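Local coordinates for GTPase activator-like protein (Chaetomium thermophilum, PDB 6SSH) that probably activates the GTPase activity of a small G protein through this Rap/ran-GAP domain, the GAP domain of a TSC2-type protein, at residues Gly13-His16 and Glu17-Leu21; Glu87-Pro90 and Gln91-Lys95. One frame throughout, in Å; residues are numbered along the deposited sequence. Where two conformers were deposited one is given.

In the fold
Both contacts are local and lie where a loop runs into a short helix, and neither lies in the core of the domain. Contact 1 is partly buried: it opens helix 17-21, which follows strand 2-10. Contact 2 is a surface contact ahead of helix 93-99. Their centres are about 13 Å apart, on the same side of the centre of the chain. In contact 1 a histidine ring and a glutamate that reaches back share the capping. In contact 2 the carboxylate of Asp-89 accepts from two backbone N-H groups of the first turn. The two contacts also meet at the end of helix 17-21. Lys-95 NZ probably bonds Leu-21 O at 2.8 Å, and Leu-21 CB packs on Cys-92 CB at 3.7 Å.

Contact 1. Residues Gly13-His16 and Glu17-Leu21; sequences GQTH and ETEIL. With EDO (1,2-ethanediol), chain G; EDO (1,2-ethanediol), chain D.
Glu-19 folds back from the first turn of helix 17-21 and takes two backbone N-H groups with one oxygen. OE2 accepts from Thr-15 N at 2.8 Å in a nearly straight bond. It also accepts from His-16 N at 3.0 Å, with its anti lone pair. The Thr-15 donor lies on the anti side as well, but is tilted out of the carboxylate plane. CG of Glu-19 sits between its own backbone N and carbonyl carbon (chi1 68°), and the extended chain beyond it brings the carboxylate to the loop. His-16 ND1 makes the capping bond: it accepts from Thr-18 N at 3.1 Å, with the donor 23° out of the ring plane. His-16 O to Ile-20 N, at 3.2 Å, is the ordinary backbone bond that begins the helix. The Gln-14 side chain runs past Glu-19 the opposite way, amide and carboxylate planes 25° apart. Gln-14 NE2 donates to a water at 2.9 Å, while its OE1 accepts from Lys-11 N and Asn-23 ND2. OE1 also rests near Ile-20 CG1, at 3.5 Å. An ethanediol donates to Gln-14 O at 2.7 Å; another donates to Gly-13 O. The Glu-17 side chain leads away from the loop, and OE2 forms a salt bridge with Lys-96 NZ. His-16 at the N-cap, bonded to Thr-18 N, and Glu-19, accepting from His-16 N, form a capping box at the start of helix 17-21.

Contact 2. Residues Glu87-Pro90 and Gln91-Lys95; sequences EHDP and QCIMK. With EDO (1,2-ethanediol), chain F.
Asp-89 grips the start of the next helix with both carboxylate oxygens. OD1 accepts from Ile-93 N at 2.9 Å, on the syn side and somewhat out of the carboxylate plane. OD2 accepts from Met-94 N at 2.9 Å through its syn lone pair, and this bond is straighter, at 169°. The side chain reaches them because CG stands anti to the backbone N (chi1 -174°). The carboxylate then bridges two successive backbone N-H groups, which should limit its rotation. A water that donates to OD1 also accepts from Gln-91 N.

The backbone makes a type I beta turn from Asp-89 to Cys-92, closed by Cys-92 N to Asp-89 O at 3.0 Å. Cys-92 is the N-cap residue of helix 93-99 by position, yet Asp-89, three residues earlier, supplies the side-chain bonds to the first turn. Pro-90 is the second residue of the turn, where its ring fits the backbone angles.

The side chain of Ile-93 also packs against the carboxylate. Its CG1 lies between its own backbone N and carbonyl carbon (chi1 71°), 3.4 Å from Asp-89 OD1. The sulfur of Cys-92 is only a distant neighbour of Asp-89 O, and its side chain packs on Leu-21, Ala-22 and Leu-86. One residue before Asp-89, His-88 ND1 shares a hydrogen bond with an ethanediol O1 at 3.1 Å, in the plane of the ring.

Contact 1. Residues Gly13-His16 and Glu17-Leu21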
ATOM      1  N   GLY A  13      -7.081 -12.391 -11.033  1.00 19.23           N
ATOM      2  CA  GLY A  13      -6.351 -12.979 -12.129  1.00 21.50           C
ATOM      3  C   GLY A  13      -4.954 -12.442 -12.386  1.00 19.03           C
ATOM      4  O   GLY A  13      -4.208 -13.036 -13.135  1.00 22.40           O
ATOM      5  N   GLN A  14      -4.605 -11.280 -11.833  1.00 17.03           N
ATOM      6  CA  GLN A  14      -3.316 -10.676 -12.141  1.00 17.71           C
ATOM      7  C   GLN A  14      -2.168 -11.312 -11.403  1.00 18.09           C
ATOM      8  O   GLN A  14      -2.352 -11.792 -10.255  1.00 20.01           O
ATOM      9  CB  GLN A  14      -3.334  -9.170 -11.795  1.00 16.25           C
ATOM     10  CG  GLN A  14      -4.310  -8.374 -12.633  1.00 16.21           C
ATOM     11  CD  GLN A  14      -4.309  -6.894 -12.311  1.00 16.09           C
ATOM     12  OE1 GLN A  14      -4.069  -6.438 -11.187  1.00 14.03           O
ATOM     13  NE2 GLN A  14      -4.497  -6.118 -13.364  1.00 16.85           N
ATOM     14  N   THR A  15      -1.017 -11.379 -12.073  1.00 17.98           N
ATOM     15  CA  THR A  15       0.155 -12.052 -11.566  1.00 19.15           C
ATOM     16  C   THR A  15       1.427 -11.253 -11.713  1.00 19.86           C
ATOM     17  O   THR A  15       2.397 -11.546 -11.026  1.00 24.51           O
ATOM     18  CB  THR A  15       0.364 -13.419 -12.262  1.00 24.03           C
ATOM     19  OG1 THR A  15       0.517 -13.217 -13.647  1.00 25.58           O
ATOM     20  CG2 THR A  15      -0.821 -14.362 -12.000  1.00 25.04           C
ATOM     21  N   HIS A  16       1.424 -10.241 -12.601  1.00 17.15           N
ATOM     22  CA  HIS A  16       2.676  -9.566 -13.000  1.00 18.25           C
ATOM     23  C   HIS A  16       2.636  -8.098 -12.671  1.00 14.79           C
ATOM     24  O   HIS A  16       1.599  -7.455 -12.763  1.00 15.26           O
ATOM     25  CB  HIS A  16       2.906  -9.727 -14.522  1.00 20.89           C
ATOM     26  CG  HIS A  16       4.247  -9.255 -15.006  1.00 25.49           C
ATOM     27  ND1 HIS A  16       4.528  -7.937 -15.335  1.00 26.26           N
ATOM     28  CD2 HIS A  16       5.372  -9.956 -15.295  1.00 27.28           C
ATOM     29  CE1 HIS A  16       5.780  -7.843 -15.752  1.00 28.24           C
ATOM     30  NE2 HIS A  16       6.311  -9.060 -15.757  1.00 29.65           N
ATOM     31  N   GLU A  17       3.785  -7.559 -12.278  1.00 15.10           N
ATOM     32  CA  GLU A  17       3.879  -6.160 -11.861  1.00 15.44           C
ATOM     33  C   GLU A  17       3.258  -5.185 -12.848  1.00 13.65           C
ATOM     34  O   GLU A  17       2.566  -4.262 -12.414  1.00 14.03           O
ATOM     35  CB  GLU A  17       5.356  -5.847 -11.710  1.00 20.71           C
ATOM     36  CG  GLU A  17       5.850  -4.452 -11.768  1.00 29.95           C
ATOM     37  CD  GLU A  17       7.351  -4.521 -11.385  1.00 26.60           C
ATOM     38  OE1 GLU A  17       8.211  -5.098 -12.107  1.00 33.75           O
ATOM     39  OE2 GLU A  17       7.562  -4.149 -10.293  1.00 27.11           O
ATOM     40  N   THR A  18       3.549  -5.288 -14.129  1.00 15.25           N
ATOM     41  CA  THR A  18       3.179  -4.244 -15.065  0.70 14.77           C
ATOM     42  C   THR A  18       1.665  -4.107 -15.145  1.00 14.47           C
ATOM     43  O   THR A  18       1.117  -3.015 -15.053  1.00 16.91           O
ATOM     44  CB  THR A  18       3.852  -4.506 -16.432  0.70 20.33           C
ATOM     45  OG1 THR A  18       5.250  -4.743 -16.199  0.70 21.93           O
ATOM     46  CG2 THR A  18       3.702  -3.330 -17.353  0.70 25.47           C
ATOM     47  N   GLU A  19       0.965  -5.228 -15.273  1.00 14.47           N
ATOM     48  CA  GLU A  19      -0.492  -5.152 -15.335  1.00 14.93           C
ATOM     49  C   GLU A  19      -1.131  -4.661 -14.027  1.00 14.26           C
ATOM     50  O   GLU A  19      -2.187  -3.975 -13.994  1.00 15.49           O
ATOM     51  CB  GLU A  19      -1.059  -6.495 -15.783  1.00 15.32           C
ATOM     52  CG  GLU A  19      -0.872  -7.598 -14.732  1.00 14.71           C
ATOM     53  CD  GLU A  19      -1.290  -8.989 -15.198  1.00 20.23           C
ATOM     54  OE1 GLU A  19      -2.042  -9.079 -16.211  1.00 23.36           O
ATOM     55  OE2 GLU A  19      -0.862  -9.954 -14.508  1.00 20.16           O
ATOM     56  N   ILE A  20      -0.520  -5.032 -12.904  1.00 13.11           N
ATOM     57  CA  ILE A  20      -1.028  -4.571 -11.605  1.00 11.32           C
ATOM     58  C   ILE A  20      -0.878  -3.042 -11.439  1.00 12.00           C
ATOM     59  O   ILE A  20      -1.783  -2.339 -11.017  1.00 12.00           O
ATOM     60  CB  ILE A  20      -0.262  -5.329 -10.463  1.00 13.75           C
ATOM     61  CG1 ILE A  20      -0.650  -6.829 -10.433  1.00 13.84           C
ATOM     62  CG2 ILE A  20      -0.510  -4.681  -9.100  1.00 12.04           C
ATOM     63  CD1 ILE A  20       0.328  -7.653  -9.627  1.00 15.28           C
ATOM     64  N   LEU A  21       0.281  -2.529 -11.855  1.00 12.01           N
ATOM     65  CA  LEU A  21       0.513  -1.095 -11.702  1.00 10.74           C
ATOM     66  C   LEU A  21      -0.447  -0.330 -12.591  1.00 12.74           C
ATOM     67  O   LEU A  21      -0.780   0.807 -12.246  1.00 12.15           O
ATOM     68  CB  LEU A  21       1.961  -0.769 -12.056  1.00 11.92           C
ATOM     69  CG  LEU A  21       3.033  -1.285 -11.069  1.00 12.05           C
ATOM     70  CD1 LEU A  21       4.434  -0.979 -11.621  1.00 14.04           C
ATOM     71  CD2 LEU A  21       2.866  -0.699  -9.679  1.00 13.80           C
TER
HETATM   72  C1  EDO G 306      -1.627 -12.311 -16.127  1.00 55.01           C
HETATM   73  O1  EDO G 306      -2.698 -13.242 -15.872  1.00 59.50           O
HETATM   74  C2  EDO G 306      -0.985 -12.412 -17.518  1.00 55.33           C
HETATM   75  O2  EDO G 306      -1.745 -11.737 -18.535  1.00 54.35           O
HETATM   76  C1  EDO D 303      -0.651 -12.578  -7.298  1.00 27.42           C
HETATM   77  O1  EDO D 303      -0.944 -13.327  -8.469  1.00 33.38           O
HETATM   78  C2  EDO D 303       0.628 -11.840  -7.588  1.00 26.76           C
HETATM   79  O2  EDO D 303       1.522 -11.994  -6.510  1.00 28.11           O
HETATM   80  O   HOH W   1      -4.924  -7.113 -16.100  1.00 28.29           O

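Contact 2. Residues Glu87-Pro90 and Gln91-Lys95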
ATOM      1  N   GLU A  87       0.359   4.172 -23.647  1.00 13.91           N
ATOM      2  CA  GLU A  87       1.135   4.703 -24.779  1.00 14.21           C
ATOM      3  C   GLU A  87       2.384   5.436 -24.336  1.00 16.90           C
ATOM      4  O   GLU A  87       3.467   5.187 -24.888  1.00 19.69           O
ATOM      5  CB  GLU A  87       0.242   5.596 -25.618  1.00 16.27           C
ATOM      6  CG  GLU A  87      -0.714   4.870 -26.523  1.00 18.59           C
ATOM      7  CD  GLU A  87      -0.042   4.094 -27.673  1.00 18.25           C
ATOM      8  OE1 GLU A  87       1.160   4.380 -27.998  1.00 23.80           O
ATOM      9  OE2 GLU A  87      -0.711   3.289 -28.360  1.00 19.05           O
ATOM     10  N   HIS A  88       2.254   6.300 -23.338  1.00 13.68           N
ATOM     11  CA  HIS A  88       3.361   7.123 -22.880  1.00 15.09           C
ATOM     12  C   HIS A  88       4.280   6.303 -21.966  1.00 13.49           C
ATOM     13  O   HIS A  88       5.470   6.546 -21.905  1.00 15.47           O
ATOM     14  CB  HIS A  88       2.894   8.322 -22.045  1.00 19.07           C
ATOM     15  CG  HIS A  88       2.109   9.325 -22.817  1.00 25.29           C
ATOM     16  ND1 HIS A  88       1.624  10.490 -22.261  1.00 29.16           N
ATOM     17  CD2 HIS A  88       1.758   9.348 -24.109  1.00 23.77           C
ATOM     18  CE1 HIS A  88       0.964  11.167 -23.184  1.00 28.23           C
ATOM     19  NE2 HIS A  88       1.041  10.505 -24.325  1.00 27.70           N
ATOM     20  N   ASP A  89       3.710   5.412 -21.152  1.00 12.38           N
ATOM     21  CA  ASP A  89       4.456   4.769 -20.079  1.00 11.88           C
ATOM     22  C   ASP A  89       3.915   3.346 -19.967  1.00 11.15           C
ATOM     23  O   ASP A  89       3.244   3.006 -18.946  1.00 10.87           O
ATOM     24  CB  ASP A  89       4.303   5.571 -18.774  1.00 10.20           C
ATOM     25  CG  ASP A  89       5.183   5.020 -17.646  1.00 10.34           C
ATOM     26  OD1 ASP A  89       6.011   4.117 -17.890  1.00 10.25           O
ATOM     27  OD2 ASP A  89       5.008   5.484 -16.481  1.00 11.02           O
ATOM     28  N   PRO A  90       4.160   2.513 -20.950  1.00 11.43           N
ATOM     29  CA  PRO A  90       3.615   1.134 -20.930  1.00 11.80           C
ATOM     30  C   PRO A  90       4.078   0.302 -19.733  1.00 12.71           C
ATOM     31  O   PRO A  90       3.330  -0.589 -19.319  1.00 12.97           O
ATOM     32  CB  PRO A  90       4.167   0.513 -22.222  1.00 13.31           C
ATOM     33  CG  PRO A  90       5.368   1.397 -22.599  1.00 14.54           C
ATOM     34  CD  PRO A  90       4.919   2.771 -22.183  1.00 12.22           C
ATOM     35  N   GLN A  91       5.263   0.531 -19.195  1.00 11.99           N
ATOM     36  CA  GLN A  91       5.766  -0.217 -18.052  0.54 12.94           C
ATOM     37  C   GLN A  91       5.376   0.410 -16.715  1.00 11.80           C
ATOM     38  O   GLN A  91       5.703  -0.123 -15.635  1.00 12.26           O
ATOM     39  CB  GLN A  91       7.278  -0.371 -18.115  0.54 14.47           C
ATOM     40  CG  GLN A  91       7.756  -1.239 -19.255  0.54 20.41           C
ATOM     41  CD  GLN A  91       7.406  -2.686 -19.063  0.54 26.24           C
ATOM     42  OE1 GLN A  91       7.865  -3.320 -18.115  0.54 34.39           O
ATOM     43  NE2 GLN A  91       6.598  -3.222 -19.954  0.54 31.70           N
ATOM     44  N   CYS A  92       4.620   1.496 -16.749  1.00 10.59           N
ATOM     45  CA  CYS A  92       4.216   2.234 -15.543  1.00  9.82           C
ATOM     46  C   CYS A  92       5.411   2.591 -14.695  1.00 10.98           C
ATOM     47  O   CYS A  92       5.359   2.454 -13.448  1.00 10.11           O
ATOM     48  CB  CYS A  92       3.172   1.464 -14.736  1.00 10.07           C
ATOM     49  SG  CYS A  92       1.666   1.051 -15.671  1.00 12.17           S
ATOM     50  N   ILE A  93       6.507   3.002 -15.314  1.00 10.07           N
ATOM     51  CA  ILE A  93       7.704   3.350 -14.547  1.00 11.09           C
ATOM     52  C   ILE A  93       7.402   4.531 -13.633  1.00  9.59           C
ATOM     53  O   ILE A  93       8.054   4.655 -12.573  1.00 10.12           O
ATOM     54  CB  ILE A  93       8.946   3.634 -15.416  1.00 13.20           C
ATOM     55  CG1 ILE A  93       8.814   4.929 -16.154  1.00 14.76           C
ATOM     56  CG2 ILE A  93       9.231   2.432 -16.329  1.00 14.74           C
ATOM     57  CD1 ILE A  93      10.087   5.263 -16.968  1.00 18.80           C
ATOM     58  N   MET A  94       6.484   5.423 -13.973  1.00  9.85           N
ATOM     59  CA  MET A  94       6.194   6.543 -13.099  0.68 10.61           C
ATOM     60  C   MET A  94       5.536   6.070 -11.779  1.00 10.09           C
ATOM     61  O   MET A  94       5.661   6.740 -10.765  1.00 10.61           O
ATOM     62  CB  MET A  94       5.416   7.628 -13.818  0.68 10.42           C
ATOM     63  CG  MET A  94       6.156   8.265 -14.971  0.68 12.02           C
ATOM     64  SD  MET A  94       7.691   9.029 -14.433  0.68 11.43           S
ATOM     65  CE  MET A  94       8.119   9.769 -15.937  0.68 12.44           C
ATOM     66  N   LYS A  95       4.843   4.925 -11.800  1.00  8.65           N
ATOM     67  CA  LYS A  95       4.315   4.348 -10.547  1.00  8.56           C
ATOM     68  C   LYS A  95       5.381   3.514  -9.870  1.00  9.22           C
ATOM     69  O   LYS A  95       5.523   3.591  -8.634  1.00 10.42           O
ATOM     70  CB  LYS A  95       3.117   3.478 -10.823  1.00  8.62           C
ATOM     71  CG  LYS A  95       2.009   4.199 -11.596  1.00  8.58           C
ATOM     72  CD  LYS A  95       0.674   3.480 -11.466  1.00 10.11           C
ATOM     73  CE  LYS A  95      -0.389   3.979 -12.460  1.00  9.54           C
ATOM     74  NZ  LYS A  95      -1.739   3.446 -12.166  1.00 10.13           N
TER
HETATM   75  C1  EDO F 305       3.720  11.587 -19.309  1.00 39.60           C
HETATM   76  O1  EDO F 305       2.460  10.887 -19.310  1.00 38.97           O
HETATM   77  C2  EDO F 305       4.073  12.116 -17.913  1.00 43.02           C
HETATM   78  O2  EDO F 305       2.966  12.831 -17.323  1.00 46.16           O
HETATM   79  O   HOH W   2       7.172   2.605 -19.773  1.00 14.37           O